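Local structure of Thiol:disulfide interchange protein DsbL (Escherichia coli, 3C7M) at residues 155-160 / 171-176. The protein acts as a periplasmic thiol oxidase that, together with DsbI, introduces an essential disulfide bond into the arylsulfate sulfotransferase AssT. Sequence-based numbering, arbitrary orientation.
Sequences YDVAKI and KYLIYT
Helix 154-161 packs here on strand 172-174 of the thioredoxin-fold sheet, with I160 and V157 meeting L173. The contact is small, burying 159 Å² over both sides, and no hydrogen bond crosses it. One methyl group does most of the work: CD2 of L173 reaches toward the helix and settles against I160. L173 CD2 lies 3.7 Å from both I160 CB and I160 CG2. I160 CD1 is 3.9 Å from L173 CD2, and both branches of the isoleucine therefore touch the same methyl. The two side chains run past each other in opposite directions. L173 gets there because its CG stands anti to the backbone N (chi1 172°), which extends the leucine toward the helix. One turn earlier, V157 makes a looser contact. Its CG1 is 4.4 Å from L173 CD2, and its carbonyl O is 4.2 Å from that methyl. The closest CA atoms of the two segments, those of V157 and L173, are 8.4 Å apart. On the helix surface, K159 NZ forms a salt bridge to D156 OD1 at 3.1 Å, meeting it from 36° out of the carboxylate plane. Next to L173 in the sheet, A165 and V167 of strand 165-168 touch both V157 and L173. L10, after strand 7-9, touches I160 and L173. The helix and the two strands of the hairpin thus share one apolar layer. Methyl groups and one methine carbon meet between the side chains. Just beyond, T176 N hydrogen-bonds to Q161 OE1, but 155-160 and 171-176 themselves are held together by van der Waals packing and probably exclusion of water.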
loop_
_atom_site.group_PDB
_atom_site.type_symbol
_atom_site.label_atom_id
_atom_site.label_comp_id
_atom_site.label_asym_id
_atom_site.label_seq_id
_atom_site.Cartn_x
_atom_site.Cartn_y
_atom_site.Cartn_z
ATOM N N TYR A 155 6.646 -5.361 -8.243
ATOM C CA TYR A 155 8.043 -5.752 -8.286
ATOM C C TYR A 155 8.831 -4.876 -9.252
ATOM O O TYR A 155 9.878 -4.343 -8.895
ATOM C CB TYR A 155 8.145 -7.231 -8.648
ATOM C CG TYR A 155 9.551 -7.800 -8.672
ATOM C CD1 TYR A 155 10.326 -7.754 -9.834
ATOM C CD2 TYR A 155 10.091 -8.411 -7.543
ATOM C CE1 TYR A 155 11.614 -8.309 -9.861
ATOM C CE2 TYR A 155 11.373 -8.961 -7.564
ATOM C CZ TYR A 155 12.126 -8.902 -8.724
ATOM O OH TYR A 155 13.401 -9.450 -8.743
ATOM N N ASP A 156 8.307 -4.714 -10.461
ATOM C CA ASP A 156 9.009 -3.927 -11.473
ATOM C C ASP A 156 8.995 -2.438 -11.153
ATOM O O ASP A 156 9.945 -1.721 -11.467
ATOM C CB ASP A 156 8.454 -4.220 -12.865
ATOM C CG ASP A 156 8.869 -5.599 -13.380
ATOM O OD1 ASP A 156 9.910 -6.122 -12.923
ATOM O OD2 ASP A 156 8.161 -6.145 -14.246
ATOM N N VAL A 157 7.946 -1.971 -10.494
ATOM C CA VAL A 157 7.911 -0.561 -10.096
ATOM C C VAL A 157 8.926 -0.290 -8.977
ATOM O O VAL A 157 9.618 0.745 -8.967
ATOM C CB VAL A 157 6.485 -0.138 -9.678
ATOM C CG1 VAL A 157 6.479 1.272 -9.072
ATOM C CG2 VAL A 157 5.544 -0.196 -10.886
ATOM N N ALA A 158 9.018 -1.222 -8.032
ATOM C CA ALA A 158 9.926 -1.083 -6.897
ATOM C C ALA A 158 11.408 -0.987 -7.290
ATOM O O ALA A 158 12.218 -0.481 -6.515
ATOM C CB ALA A 158 9.705 -2.216 -5.887
ATOM N N LYS A 159 11.747 -1.475 -8.482
ATOM C CA LYS A 159 13.132 -1.450 -8.988
ATOM C C LYS A 159 13.702 -0.059 -9.198
ATOM O O LYS A 159 14.919 0.149 -9.094
ATOM C CB LYS A 159 13.215 -2.153 -10.339
ATOM C CG LYS A 159 13.028 -3.641 -10.303
ATOM C CD LYS A 159 13.051 -4.156 -11.721
ATOM C CE LYS A 159 12.918 -5.657 -11.762
ATOM N NZ LYS A 159 12.992 -6.131 -13.164
ATOM N N ILE A 160 12.832 0.888 -9.537
ATOM C CA ILE A 160 13.271 2.210 -9.967
ATOM C C ILE A 160 13.914 2.988 -8.824
ATOM O O ILE A 160 15.053 3.449 -8.947
ATOM C CB ILE A 160 12.117 2.990 -10.617
ATOM C CG1 ILE A 160 11.737 2.318 -11.930
ATOM C CG2 ILE A 160 12.521 4.437 -10.880
ATOM C CD1 ILE A 160 10.294 2.027 -12.071
ATOM N N LYS A 171 1.404 6.019 -14.311
ATOM C CA LYS A 171 2.424 6.478 -15.260
ATOM C C LYS A 171 3.562 7.271 -14.624
ATOM O O LYS A 171 4.725 7.133 -15.013
ATOM C CB LYS A 171 1.760 7.302 -16.373
ATOM C CG LYS A 171 2.705 7.926 -17.391
ATOM C CD LYS A 171 1.932 8.506 -18.563
ATOM C CE LYS A 171 2.870 9.118 -19.593
ATOM N NZ LYS A 171 2.110 9.660 -20.751
ATOM N N TYR A 172 3.229 8.105 -13.643
ATOM C CA TYR A 172 4.199 9.049 -13.098
ATOM C C TYR A 172 4.619 8.643 -11.703
ATOM O O TYR A 172 3.830 8.728 -10.767
ATOM C CB TYR A 172 3.611 10.469 -13.100
ATOM C CG TYR A 172 3.155 10.909 -14.475
ATOM C CD1 TYR A 172 4.084 11.309 -15.439
ATOM C CD2 TYR A 172 1.804 10.909 -14.816
ATOM C CE1 TYR A 172 3.675 11.702 -16.715
ATOM C CE2 TYR A 172 1.384 11.300 -16.097
ATOM C CZ TYR A 172 2.332 11.695 -17.033
ATOM O OH TYR A 172 1.929 12.094 -18.293
ATOM N N LEU A 173 5.864 8.190 -11.581
ATOM C CA LEU A 173 6.415 7.749 -10.312
ATOM C C LEU A 173 7.132 8.896 -9.606
ATOM O O LEU A 173 8.134 9.433 -10.098
ATOM C CB LEU A 173 7.369 6.564 -10.525
ATOM C CG LEU A 173 8.203 6.058 -9.339
ATOM C CD1 LEU A 173 7.359 5.748 -8.119
ATOM C CD2 LEU A 173 8.986 4.815 -9.732
ATOM N N ILE A 174 6.625 9.271 -8.439
ATOM C CA ILE A 174 7.290 10.298 -7.649
ATOM C C ILE A 174 8.603 9.762 -7.070
ATOM O O ILE A 174 8.681 8.597 -6.686
ATOM C CB ILE A 174 6.359 10.818 -6.535
ATOM C CG1 ILE A 174 5.128 11.476 -7.179
ATOM C CG2 ILE A 174 7.104 11.775 -5.581
ATOM C CD1 ILE A 174 3.998 11.803 -6.215
ATOM N N TYR A 175 9.644 10.593 -7.044
ATOM C CA TYR A 175 10.856 10.221 -6.327
ATOM C C TYR A 175 10.661 10.517 -4.843
ATOM O O TYR A 175 10.584 11.682 -4.430
ATOM C CB TYR A 175 12.095 10.959 -6.870
ATOM C CG TYR A 175 12.646 10.358 -8.149
ATOM C CD1 TYR A 175 13.240 9.094 -8.146
ATOM C CD2 TYR A 175 12.570 11.045 -9.359
ATOM C CE1 TYR A 175 13.740 8.531 -9.313
ATOM C CE2 TYR A 175 13.073 10.492 -10.535
ATOM C CZ TYR A 175 13.649 9.233 -10.502
ATOM O OH TYR A 175 14.142 8.687 -11.671
ATOM N N THR A 176 10.576 9.457 -4.044
ATOM C CA THR A 176 10.336 9.585 -2.608
ATOM C C THR A 176 11.297 10.549 -1.906
ATOM O O THR A 176 10.881 11.334 -1.057
ATOM C CB THR A 176 10.314 8.194 -1.932
ATOM O OG1 THR A 176 9.232 7.439 -2.482
ATOM C CG2 THR A 176 10.145 8.302 -0.417
#